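Local coordinates for beta-galactosidase (PDB 4OIF), which probably hydrolyses terminal non-reducing beta-D-galactose residues of beta-D-galactosides, as a zinc-containing member of glycoside hydrolase family 42 that assembles as a trimer, at residues 122-127 / 226-231; 128-133 / 232-237. One frame throughout, in Å; residues are numbered along the deposited sequence. Where two conformers were deposited one is given.

Contact 1: 122-127 / 226-231; sequences HCFTSS and RFVTDQ. With ZN (zinc ion), chain D.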
loop_
_atom_site.group_PDB
_atom_site.type_symbol
_atom_site.label_atom_id
_atom_site.label_comp_id
_atom_site.label_asym_id
_atom_site.label_seq_id
_atom_site.Cartn_x
_atom_site.Cartn_y
_atom_site.Cartn_z
ATOM N N HIS A 122 -0.378 -15.866 -21.926
ATOM C CA HIS A 122 0.626 -16.413 -22.824
ATOM C C HIS A 122 1.546 -15.327 -23.379
ATOM O O HIS A 122 1.145 -14.172 -23.513
ATOM C CB HIS A 122 -0.062 -17.106 -23.982
ATOM C CG HIS A 122 -0.899 -16.179 -24.808
ATOM N ND1 HIS A 122 -2.150 -15.745 -24.407
ATOM C CD2 HIS A 122 -0.657 -15.587 -26.002
ATOM C CE1 HIS A 122 -2.646 -14.942 -25.332
ATOM N NE2 HIS A 122 -1.763 -14.830 -26.310
ATOM N N CYS A 123 2.771 -15.710 -23.714
ATOM C CA CYS A 123 3.658 -14.861 -24.495
ATOM C C CYS A 123 3.038 -14.625 -25.875
ATOM O O CYS A 123 2.750 -15.586 -26.595
ATOM C CB CYS A 123 5.051 -15.516 -24.606
ATOM S SG CYS A 123 6.141 -14.866 -25.927
ATOM N N PHE A 124 2.821 -13.374 -26.263
ATOM C CA PHE A 124 2.137 -13.144 -27.528
ATOM C C PHE A 124 3.095 -13.243 -28.749
ATOM O O PHE A 124 2.654 -13.131 -29.906
ATOM C CB PHE A 124 1.423 -11.774 -27.553
ATOM C CG PHE A 124 2.248 -10.607 -27.036
ATOM C CD1 PHE A 124 3.536 -10.428 -27.453
ATOM C CD2 PHE A 124 1.638 -9.592 -26.289
ATOM C CE1 PHE A 124 4.272 -9.348 -27.050
ATOM C CE2 PHE A 124 2.352 -8.483 -25.855
ATOM C CZ PHE A 124 3.709 -8.361 -26.262
ATOM N N THR A 125 4.391 -13.480 -28.512
ATOM C CA THR A 125 5.352 -13.581 -29.625
ATOM C C THR A 125 5.665 -15.042 -29.979
ATOM O O THR A 125 5.849 -15.371 -31.149
ATOM C CB THR A 125 6.680 -12.835 -29.316
ATOM O OG1 THR A 125 6.456 -11.414 -29.284
ATOM C CG2 THR A 125 7.726 -13.112 -30.397
ATOM N N SER A 126 5.713 -15.908 -28.967
ATOM C CA SER A 126 6.066 -17.330 -29.140
ATOM C C SER A 126 5.507 -17.991 -30.414
ATOM O O SER A 126 4.291 -17.986 -30.651
ATOM C CB SER A 126 5.600 -18.122 -27.924
ATOM O OG SER A 126 5.493 -19.501 -28.222
ATOM N N SER A 127 6.390 -18.547 -31.238
ATOM C CA SER A 127 5.950 -19.155 -32.488
ATOM C C SER A 127 5.220 -20.458 -32.201
ATOM O O SER A 127 4.296 -20.855 -32.942
ATOM C CB SER A 127 7.129 -19.399 -33.432
ATOM O OG SER A 127 8.093 -20.247 -32.847
ATOM N N ARG A 226 1.699 0.666 -27.666
ATOM C CA ARG A 226 1.275 0.487 -29.052
ATOM C C ARG A 226 1.709 -0.879 -29.578
ATOM O O ARG A 226 0.946 -1.569 -30.236
ATOM C CB ARG A 226 1.835 1.587 -29.950
ATOM C CG ARG A 226 1.241 2.967 -29.736
ATOM C CD ARG A 226 2.076 4.031 -30.438
ATOM N NE ARG A 226 1.395 5.318 -30.499
ATOM C CZ ARG A 226 1.994 6.496 -30.332
ATOM N NH1 ARG A 226 3.298 6.561 -30.081
ATOM N NH2 ARG A 226 1.284 7.617 -30.409
ATOM N N PHE A 227 2.936 -1.273 -29.274
ATOM C CA PHE A 227 3.432 -2.558 -29.726
ATOM C C PHE A 227 2.672 -3.686 -29.068
ATOM O O PHE A 227 2.456 -4.709 -29.676
ATOM C CB PHE A 227 4.920 -2.729 -29.440
ATOM C CG PHE A 227 5.379 -4.162 -29.520
ATOM C CD1 PHE A 227 5.627 -4.753 -30.742
ATOM C CD2 PHE A 227 5.536 -4.919 -28.377
ATOM C CE1 PHE A 227 6.038 -6.075 -30.820
ATOM C CE2 PHE A 227 5.939 -6.233 -28.450
ATOM C CZ PHE A 227 6.197 -6.813 -29.672
ATOM N N VAL A 228 2.286 -3.509 -27.818
ATOM C CA VAL A 228 1.533 -4.532 -27.115
ATOM C C VAL A 228 0.202 -4.744 -27.834
ATOM O O VAL A 228 -0.212 -5.902 -28.100
ATOM C CB VAL A 228 1.313 -4.145 -25.634
ATOM C CG1 VAL A 228 0.247 -5.040 -24.995
ATOM C CG2 VAL A 228 2.643 -4.211 -24.872
ATOM N N THR A 229 -0.451 -3.634 -28.177
ATOM C CA THR A 229 -1.672 -3.731 -28.972
ATOM C C THR A 229 -1.446 -4.445 -30.318
ATOM O O THR A 229 -2.138 -5.423 -30.638
ATOM C CB THR A 229 -2.279 -2.343 -29.237
ATOM O OG1 THR A 229 -2.897 -1.873 -28.036
ATOM C CG2 THR A 229 -3.338 -2.417 -30.341
ATOM N N ASP A 230 -0.464 -3.977 -31.081
ATOM C CA ASP A 230 -0.177 -4.556 -32.386
ATOM C C ASP A 230 0.159 -6.043 -32.316
ATOM O O ASP A 230 -0.312 -6.822 -33.123
ATOM C CB ASP A 230 0.966 -3.810 -33.068
ATOM C CG ASP A 230 0.507 -2.526 -33.735
ATOM O OD1 ASP A 230 -0.720 -2.308 -33.820
ATOM O OD2 ASP A 230 1.370 -1.736 -34.177
ATOM N N GLN A 231 0.966 -6.438 -31.348
ATOM C CA GLN A 231 1.386 -7.809 -31.249
ATOM C C GLN A 231 0.227 -8.700 -30.799
ATOM O O GLN A 231 0.103 -9.860 -31.253
ATOM C CB GLN A 231 2.593 -7.922 -30.301
ATOM C CG GLN A 231 3.284 -9.282 -30.336
ATOM C CD GLN A 231 4.046 -9.587 -31.598
ATOM O OE1 GLN A 231 3.627 -9.248 -32.702
ATOM N NE2 GLN A 231 5.184 -10.258 -31.441
HETATM ZN ZN ZN D . 7.271 -12.949 -24.903
#

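Contact 2: 128-133 / 232-237; sequences VYREKT and TISFFE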
loop_
_atom_site.group_PDB
_atom_site.type_symbol
_atom_site.label_atom_id
_atom_site.label_comp_id
_atom_site.label_asym_id
_atom_site.label_seq_id
_atom_site.Cartn_x
_atom_site.Cartn_y
_atom_site.Cartn_z
ATOM N N VAL A 128 5.619 -21.107 -31.116
ATOM C CA VAL A 128 5.009 -22.357 -30.723
ATOM C C VAL A 128 3.545 -22.143 -30.343
ATOM O O VAL A 128 2.670 -22.892 -30.781
ATOM C CB VAL A 128 5.775 -22.986 -29.560
ATOM C CG1 VAL A 128 4.915 -24.026 -28.841
ATOM C CG2 VAL A 128 7.073 -23.577 -30.066
ATOM N N TYR A 129 3.267 -21.109 -29.556
ATOM C CA TYR A 129 1.903 -20.905 -29.108
ATOM C C TYR A 129 1.021 -20.441 -30.269
ATOM O O TYR A 129 -0.145 -20.838 -30.375
ATOM C CB TYR A 129 1.844 -19.910 -27.945
ATOM C CG TYR A 129 0.568 -20.077 -27.180
ATOM C CD1 TYR A 129 0.226 -21.315 -26.640
ATOM C CD2 TYR A 129 -0.321 -19.024 -27.031
ATOM C CE1 TYR A 129 -0.955 -21.492 -25.954
ATOM C CE2 TYR A 129 -1.507 -19.191 -26.340
ATOM C CZ TYR A 129 -1.820 -20.425 -25.807
ATOM O OH TYR A 129 -3.000 -20.588 -25.113
ATOM N N ARG A 130 1.587 -19.621 -31.147
ATOM C CA ARG A 130 0.885 -19.190 -32.353
ATOM C C ARG A 130 0.497 -20.389 -33.220
ATOM O O ARG A 130 -0.653 -20.494 -33.684
ATOM C CB ARG A 130 1.745 -18.194 -33.141
ATOM C CG ARG A 130 1.696 -16.798 -32.552
ATOM C CD ARG A 130 2.731 -15.859 -33.138
ATOM N NE ARG A 130 2.635 -14.538 -32.510
ATOM C CZ ARG A 130 2.071 -13.474 -33.077
ATOM N NH1 ARG A 130 1.569 -13.563 -34.302
ATOM N NH2 ARG A 130 2.027 -12.318 -32.427
ATOM N N GLU A 131 1.440 -21.314 -33.387
ATOM C CA GLU A 131 1.186 -22.526 -34.165
ATOM C C GLU A 131 0.186 -23.498 -33.517
ATOM O O GLU A 131 -0.698 -24.021 -34.201
ATOM C CB GLU A 131 2.504 -23.243 -34.453
ATOM C CG GLU A 131 3.339 -22.523 -35.511
ATOM C CD GLU A 131 4.745 -23.088 -35.674
ATOM O OE1 GLU A 131 4.994 -24.230 -35.222
ATOM O OE2 GLU A 131 5.602 -22.378 -36.257
ATOM N N LYS A 132 0.310 -23.741 -32.217
ATOM C CA LYS A 132 -0.597 -24.673 -31.560
ATOM C C LYS A 132 -2.023 -24.114 -31.495
ATOM O O LYS A 132 -3.001 -24.862 -31.740
ATOM C CB LYS A 132 -0.082 -25.023 -30.166
ATOM C CG LYS A 132 1.240 -25.801 -30.177
ATOM C CD LYS A 132 1.084 -27.202 -29.599
ATOM C CE LYS A 132 2.357 -28.032 -29.774
ATOM N NZ LYS A 132 2.636 -28.427 -31.199
ATOM N N THR A 133 -2.155 -22.815 -31.208
ATOM C CA THR A 133 -3.485 -22.230 -31.170
ATOM C C THR A 133 -4.074 -22.187 -32.576
ATOM O O THR A 133 -5.245 -22.528 -32.773
ATOM C CB THR A 133 -3.491 -20.817 -30.552
ATOM O OG1 THR A 133 -2.636 -19.956 -31.305
ATOM C CG2 THR A 133 -3.024 -20.865 -29.099
ATOM N N THR A 232 -0.643 -8.145 -29.954
ATOM C CA THR A 232 -1.879 -8.840 -29.578
ATOM C C THR A 232 -2.777 -9.079 -30.808
ATOM O O THR A 232 -3.233 -10.205 -31.053
ATOM C CB THR A 232 -2.652 -8.047 -28.508
ATOM O OG1 THR A 232 -1.891 -8.031 -27.302
ATOM C CG2 THR A 232 -3.995 -8.670 -28.221
ATOM N N ILE A 233 -2.992 -8.025 -31.597
ATOM C CA ILE A 233 -3.800 -8.131 -32.810
ATOM C C ILE A 233 -3.199 -9.121 -33.809
ATOM O O ILE A 233 -3.909 -9.953 -34.372
ATOM C CB ILE A 233 -3.968 -6.783 -33.492
ATOM C CG1 ILE A 233 -4.743 -5.837 -32.581
ATOM C CG2 ILE A 233 -4.699 -6.945 -34.818
ATOM C CD1 ILE A 233 -5.053 -4.476 -33.234
ATOM N N SER A 234 -1.888 -9.049 -34.003
ATOM C CA SER A 234 -1.166 -10.017 -34.832
ATOM C C SER A 234 -1.410 -11.466 -34.359
ATOM O O SER A 234 -1.638 -12.373 -35.192
ATOM C CB SER A 234 0.332 -9.690 -34.834
ATOM O OG SER A 234 1.123 -10.802 -35.228
ATOM N N PHE A 235 -1.379 -11.678 -33.037
ATOM C CA PHE A 235 -1.693 -12.996 -32.483
ATOM C C PHE A 235 -3.102 -13.411 -32.857
ATOM O O PHE A 235 -3.351 -14.568 -33.218
ATOM C CB PHE A 235 -1.543 -13.011 -30.964
ATOM C CG PHE A 235 -1.691 -14.382 -30.345
ATOM C CD1 PHE A 235 -2.948 -14.907 -30.061
ATOM C CD2 PHE A 235 -0.567 -15.140 -30.026
ATOM C CE1 PHE A 235 -3.083 -16.177 -29.489
ATOM C CE2 PHE A 235 -0.694 -16.406 -29.445
ATOM C CZ PHE A 235 -1.959 -16.925 -29.181
ATOM N N PHE A 236 -4.027 -12.464 -32.744
ATOM C CA PHE A 236 -5.418 -12.709 -33.106
ATOM C C PHE A 236 -5.582 -13.141 -34.579
ATOM O O PHE A 236 -6.321 -14.077 -34.893
ATOM C CB PHE A 236 -6.242 -11.450 -32.830
ATOM C CG PHE A 236 -7.560 -11.411 -33.540
ATOM C CD1 PHE A 236 -8.691 -11.974 -32.963
ATOM C CD2 PHE A 236 -7.679 -10.796 -34.781
ATOM C CE1 PHE A 236 -9.920 -11.939 -33.614
ATOM C CE2 PHE A 236 -8.905 -10.756 -35.440
ATOM C CZ PHE A 236 -10.027 -11.330 -34.858
ATOM N N GLU A 237 -4.910 -12.427 -35.471
ATOM C CA GLU A 237 -4.988 -12.677 -36.896
ATOM C C GLU A 237 -4.467 -14.067 -37.169
ATOM O O GLU A 237 -5.060 -14.863 -37.939
ATOM C CB GLU A 237 -4.185 -11.624 -37.665
ATOM C CG GLU A 237 -4.848 -10.256 -37.695
ATOM C CD GLU A 237 -6.095 -10.245 -38.583
ATOM O OE1 GLU A 237 -6.190 -11.155 -39.443
ATOM O OE2 GLU A 237 -6.966 -9.340 -38.433
HETATM O O HOH W 1 -2.200 -17.530 -32.679
#

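Contact 1: 122-127 / 226-231
F124 and Q231, whose CA atoms lie 6.5 Å apart, carry most of this buried junction between the zinc-binding loop 122-127 and one flank of helix 218-246. The CB of F124 points at the helix, and its first torsion sets CG in the crowded position between the backbone N and the carbonyl carbon, so the phenyl ring extends along the helix surface. There Q231 CB lies over one ring face, 4.0 Å from the centroid of the F124 ring and 14° off its normal, a CH-pi contact. The far rim of the ring meets two more helix residues. F124 CZ is 3.8 Å from F227 CE2, where the two rings meet obliquely, while F124 CE2 touches the CG1 branch of V228.

Q231 starts with CG anti to its backbone N and then bends at chi2 (70°), which turns the amide off the phenyl ring and toward T125. Its NE2 donates to T125 OG1 at 2.8 Å, with an N-H...O angle of 157° and the oxygen almost in the amide plane. One glutamine thus serves both neighbours, its CB the aromatic ring and its amide the threonine hydroxyl. T125 also packs against L167 and C168 of helix 166-179.

Behind this surface, the thiolate of C123 binds zinc at 2.5 Å and accepts the backbone N-H of S126 (C123 SG to S126 N 3.2 Å) and, weakly, that of T125. These N-H groups probably help to stabilise charge on the sulfur. S126 ends the turn as N-cap of helix 127-144. C163, C165 and C168 complete the four-cysteine site, consistent with a structural rather than catalytic zinc, whose loop is here seated on a helix of the TIM-barrel domain.

Contact 2: 128-133 / 232-237
R130 spans the gap between helices 127-144 and 218-246, whose local axes pass 10.6 Å apart at 35°. From CB, the first torsion places CG anti to the carbonyl carbon, beside the backbone N, and CG lies 3.8 Å from F235 CD2, beside the ring of the facing helix. The chain then runs extended through CD to NE, which still borders F235 CD2. CZ comes to F235 CA, which lies over one face of the guanidinium, whose plane is 77° from the phenyl ring. At the tip, NH1 donates to S234 OG at 2.9 Å (152°), nearly in the guanidinium plane; NH2 adds a weak bond to the same oxygen, but its stronger partner is the carbonyl of F124.

Farther along, F235 CZ meets Y129 CD2 at 3.4 Å, rim to rim, and faces T133 tip to tip. A water over the centre of the F235 ring donates to T133 OG1 and to F235 O, bridging the helices. H122 packs on both aromatic rings, Y129 OH bonds S90 O, and W55 of helix 55-58 touches T133, while helix 271-274 packs against helix 218-246 at T232 and I233.

Overall arrangement
Contacts 1 and 2 are neighbours, their centres 8 Å apart, and lie on the same side of the chain's centre within the TIM-barrel domain. Along the chain the segments alternate: 122-127 runs straight into 128-133 as the loop becomes helix 127-144, and nearly a hundred residues later 226-231 and 232-237 follow each other on helix 218-246. That one long helix therefore receives first the zinc loop and then the helix the loop leads into. The two contacts also touch each other, through R130 and H122. The zinc site is thereby tied into the barrel's helical surround.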